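Local coordinates for protein exocyst complex component EXO70 (Saccharomyces cerevisiae, PDB 2B1E) that serves as a subunit of the exocyst, the complex that tethers secretory vesicles to sites of exocytosis, and contributes to its assembly, at residues I91-P102 with E146-F157. Numbering follows the deposited sequence.
Sequences ISILNSIKPFDP and ERSKLILKCMAF
The E146 side chain, from CB to OE1, packs against the C-terminal turn of helix 66-94. Its CB lies 3.9 Å from L94 CD1, and CG stays within reach of the same methyl. A bend at chi2 (-51°) then turns the chain, bringing the carboxylate beside I91, where OE1 is 3.9 Å from CG2. OE1 also takes a salt bridge from K149 NZ, which arrives from above the carboxylate plane. Cutting E146 back to an alanine is likely to leave the K149 ammonium without its carboxylate mate and to open a gap beside the I91 methyl.

Past the helix end, residues 97-101 run extended along helix 136-155. L150 spreads its two methyls beneath them, CD1 near I97 CB and CD2 3.8 Å from P99 CA. The P99 ring lies alongside the K153 chain, both pointing the same way, with CG only 3.5 Å from K153 CD, a tight fit. C154 is used twice: its SG accepts a nearly straight bond from F100 N (3.5 Å, 164° at the hydrogen) and sits over one face of the F100 ring, 4.2 Å from the centroid, a sulfur-aromatic contact. An F112 ring meets F100 edge-to-face. At the far end D101 CB lies over the F157 ring, 4.0 Å from its centroid, as a CH-pi contact, while D101 OD1 weakly caps Q103 N at the start of helix 102-108. R147, whose guanidinium I97 CD1 approaches obliquely, forms a salt bridge with E194 of helix 180-201.

The linker between helices 66-94 and 102-108 is thus laid on helix 136-155 largely by apolar and sulfur contacts, so its hold probably rests on close packing, the aromatic contacts and a single long N-H to sulfur bond.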
# COMPACT_ATOMS: atom_id res chain seq x y z
N ILE A 91 -13.57 -40.87 14.07
CA ILE A 91 -14.37 -39.72 13.64
C ILE A 91 -15.00 -39.01 14.84
O ILE A 91 -15.12 -37.78 14.87
CB ILE A 91 -15.48 -40.20 12.67
CG1 ILE A 91 -14.85 -40.69 11.35
CG2 ILE A 91 -16.44 -39.08 12.38
CD1 ILE A 91 -15.83 -41.39 10.40
N SER A 92 -15.40 -39.78 15.84
CA SER A 92 -16.00 -39.19 17.01
C SER A 92 -15.00 -38.28 17.75
O SER A 92 -15.34 -37.16 18.13
CB SER A 92 -16.50 -40.29 17.95
OG SER A 92 -17.03 -39.71 19.11
N ILE A 93 -13.78 -38.77 17.96
CA ILE A 93 -12.77 -37.97 18.64
C ILE A 93 -12.50 -36.69 17.86
O ILE A 93 -12.42 -35.60 18.43
CB ILE A 93 -11.45 -38.75 18.79
CG1 ILE A 93 -11.64 -39.91 19.77
CG2 ILE A 93 -10.35 -37.83 19.31
CD1 ILE A 93 -10.39 -40.74 19.99
N LEU A 94 -12.36 -36.83 16.54
CA LEU A 94 -12.10 -35.67 15.69
C LEU A 94 -13.22 -34.64 15.82
O LEU A 94 -12.97 -33.43 15.75
CB LEU A 94 -11.95 -36.10 14.23
CG LEU A 94 -10.68 -36.89 13.87
CD1 LEU A 94 -10.72 -37.31 12.40
CD2 LEU A 94 -9.46 -36.03 14.14
N ASN A 95 -14.45 -35.11 16.00
CA ASN A 95 -15.56 -34.18 16.12
C ASN A 95 -15.87 -33.74 17.55
O ASN A 95 -16.91 -33.13 17.81
CB ASN A 95 -16.80 -34.77 15.45
CG ASN A 95 -16.69 -34.74 13.94
OD1 ASN A 95 -16.31 -35.72 13.30
ND2 ASN A 95 -17.02 -33.60 13.35
N SER A 96 -14.97 -34.05 18.48
CA SER A 96 -15.15 -33.65 19.86
C SER A 96 -15.04 -32.12 19.92
O SER A 96 -15.54 -31.48 20.84
CB SER A 96 -14.09 -34.28 20.75
OG SER A 96 -12.78 -33.95 20.31
N ILE A 97 -14.39 -31.54 18.92
CA ILE A 97 -14.26 -30.08 18.83
C ILE A 97 -15.37 -29.61 17.90
O ILE A 97 -15.41 -30.01 16.73
CB ILE A 97 -12.91 -29.64 18.20
CG1 ILE A 97 -11.74 -30.22 18.98
CG2 ILE A 97 -12.83 -28.11 18.18
CD1 ILE A 97 -10.37 -29.68 18.55
N LYS A 98 -16.27 -28.75 18.40
CA LYS A 98 -17.37 -28.26 17.57
C LYS A 98 -17.06 -26.95 16.87
O LYS A 98 -16.21 -26.17 17.33
CB LYS A 98 -18.64 -28.08 18.42
CG LYS A 98 -18.95 -29.22 19.37
CD LYS A 98 -19.07 -30.57 18.65
CE LYS A 98 -19.41 -31.68 19.65
NZ LYS A 98 -19.47 -33.04 19.03
N PRO A 99 -17.74 -26.68 15.75
CA PRO A 99 -17.51 -25.43 15.02
C PRO A 99 -17.72 -24.26 15.97
O PRO A 99 -18.57 -24.31 16.85
CB PRO A 99 -18.56 -25.48 13.91
CG PRO A 99 -18.70 -26.95 13.65
CD PRO A 99 -18.72 -27.52 15.05
N PHE A 100 -16.94 -23.20 15.79
CA PHE A 100 -17.06 -22.05 16.66
C PHE A 100 -16.69 -20.79 15.90
O PHE A 100 -15.99 -20.85 14.90
CB PHE A 100 -16.14 -22.22 17.87
CG PHE A 100 -14.68 -22.17 17.53
CD1 PHE A 100 -14.04 -20.95 17.31
CD2 PHE A 100 -13.95 -23.35 17.40
CE1 PHE A 100 -12.69 -20.91 16.96
CE2 PHE A 100 -12.61 -23.31 17.04
CZ PHE A 100 -11.98 -22.10 16.83
N ASP A 101 -17.17 -19.65 16.39
CA ASP A 101 -16.87 -18.37 15.76
C ASP A 101 -15.50 -17.94 16.26
O ASP A 101 -15.33 -17.62 17.43
CB ASP A 101 -17.93 -17.33 16.13
CG ASP A 101 -17.71 -16.01 15.43
OD1 ASP A 101 -16.56 -15.53 15.43
OD2 ASP A 101 -18.68 -15.46 14.87
N PRO A 102 -14.50 -17.92 15.37
CA PRO A 102 -13.12 -17.53 15.71
C PRO A 102 -13.02 -16.10 16.26
O PRO A 102 -12.20 -15.82 17.13
CB PRO A 102 -12.38 -17.66 14.38
CG PRO A 102 -13.21 -18.66 13.61
CD PRO A 102 -14.61 -18.23 13.93
N GLU A 146 -12.81 -34.78 7.76
CA GLU A 146 -13.37 -34.28 9.00
C GLU A 146 -12.78 -32.94 9.43
O GLU A 146 -13.51 -32.06 9.88
CB GLU A 146 -13.18 -35.31 10.12
CG GLU A 146 -13.99 -36.59 9.95
CD GLU A 146 -15.47 -36.32 9.69
OE1 GLU A 146 -16.12 -35.65 10.52
OE2 GLU A 146 -15.98 -36.80 8.66
N ARG A 147 -11.47 -32.78 9.30
CA ARG A 147 -10.82 -31.54 9.68
C ARG A 147 -11.23 -30.36 8.80
O ARG A 147 -11.57 -29.30 9.32
CB ARG A 147 -9.30 -31.70 9.65
CG ARG A 147 -8.73 -32.57 10.77
CD ARG A 147 -9.03 -31.96 12.13
NE ARG A 147 -8.57 -30.58 12.21
CZ ARG A 147 -8.86 -29.74 13.20
NH1 ARG A 147 -9.62 -30.14 14.21
NH2 ARG A 147 -8.39 -28.50 13.17
N SER A 148 -11.20 -30.54 7.49
CA SER A 148 -11.55 -29.44 6.60
C SER A 148 -13.02 -29.04 6.75
O SER A 148 -13.37 -27.88 6.55
CB SER A 148 -11.22 -29.77 5.14
OG SER A 148 -11.90 -30.92 4.70
N LYS A 149 -13.88 -29.98 7.11
CA LYS A 149 -15.28 -29.65 7.29
C LYS A 149 -15.45 -28.78 8.54
O LYS A 149 -16.15 -27.77 8.51
CB LYS A 149 -16.14 -30.92 7.41
CG LYS A 149 -16.28 -31.68 6.10
CD LYS A 149 -17.36 -32.75 6.16
CE LYS A 149 -17.07 -33.83 7.20
NZ LYS A 149 -17.24 -33.34 8.61
N LEU A 150 -14.79 -29.18 9.62
CA LEU A 150 -14.86 -28.45 10.88
C LEU A 150 -14.38 -27.01 10.70
O LEU A 150 -15.07 -26.05 11.07
CB LEU A 150 -13.99 -29.15 11.92
CG LEU A 150 -14.21 -28.90 13.42
CD1 LEU A 150 -12.94 -29.26 14.17
CD2 LEU A 150 -14.58 -27.45 13.70
N ILE A 151 -13.18 -26.85 10.13
CA ILE A 151 -12.59 -25.54 9.93
C ILE A 151 -13.43 -24.66 9.00
O ILE A 151 -13.58 -23.46 9.25
CB ILE A 151 -11.16 -25.66 9.35
CG1 ILE A 151 -10.30 -26.46 10.34
CG2 ILE A 151 -10.57 -24.27 9.11
CD1 ILE A 151 -8.90 -26.78 9.82
N LEU A 152 -13.96 -25.24 7.93
CA LEU A 152 -14.78 -24.46 7.02
C LEU A 152 -16.00 -23.89 7.74
O LEU A 152 -16.44 -22.77 7.44
CB LEU A 152 -15.20 -25.33 5.83
CG LEU A 152 -14.07 -25.63 4.84
CD1 LEU A 152 -14.55 -26.64 3.80
CD2 LEU A 152 -13.60 -24.34 4.17
N LYS A 153 -16.54 -24.64 8.69
CA LYS A 153 -17.70 -24.20 9.46
C LYS A 153 -17.32 -23.05 10.38
O LYS A 153 -18.13 -22.17 10.66
CB LYS A 153 -18.27 -25.36 10.29
CG LYS A 153 -19.03 -26.41 9.48
CD LYS A 153 -19.35 -27.63 10.33
CE LYS A 153 -20.20 -28.64 9.57
NZ LYS A 153 -21.58 -28.13 9.34
N CYS A 154 -16.08 -23.07 10.87
CA CYS A 154 -15.60 -22.01 11.74
C CYS A 154 -15.42 -20.74 10.93
O CYS A 154 -15.87 -19.66 11.32
CB CYS A 154 -14.27 -22.39 12.37
SG CYS A 154 -14.36 -23.77 13.51
N MET A 155 -14.76 -20.87 9.78
CA MET A 155 -14.52 -19.73 8.92
C MET A 155 -15.83 -19.18 8.36
O MET A 155 -15.89 -18.04 7.90
CB MET A 155 -13.59 -20.12 7.77
CG MET A 155 -12.20 -20.57 8.21
SD MET A 155 -11.25 -19.29 9.07
CE MET A 155 -11.09 -18.09 7.77
N ALA A 156 -16.88 -20.00 8.42
CA ALA A 156 -18.19 -19.59 7.92
C ALA A 156 -18.73 -18.41 8.73
O ALA A 156 -19.49 -17.60 8.23
CB ALA A 156 -19.16 -20.76 8.00
N PHE A 157 -18.32 -18.33 10.00
CA PHE A 157 -18.75 -17.26 10.89
C PHE A 157 -18.16 -15.90 10.50
O PHE A 157 -18.73 -14.86 10.82
CB PHE A 157 -18.35 -17.59 12.33
CG PHE A 157 -19.21 -18.63 12.98
CD1 PHE A 157 -20.49 -18.31 13.42
CD2 PHE A 157 -18.75 -19.93 13.14
CE1 PHE A 157 -21.29 -19.28 14.02
CE2 PHE A 157 -19.54 -20.90 13.74
CZ PHE A 157 -20.82 -20.58 14.18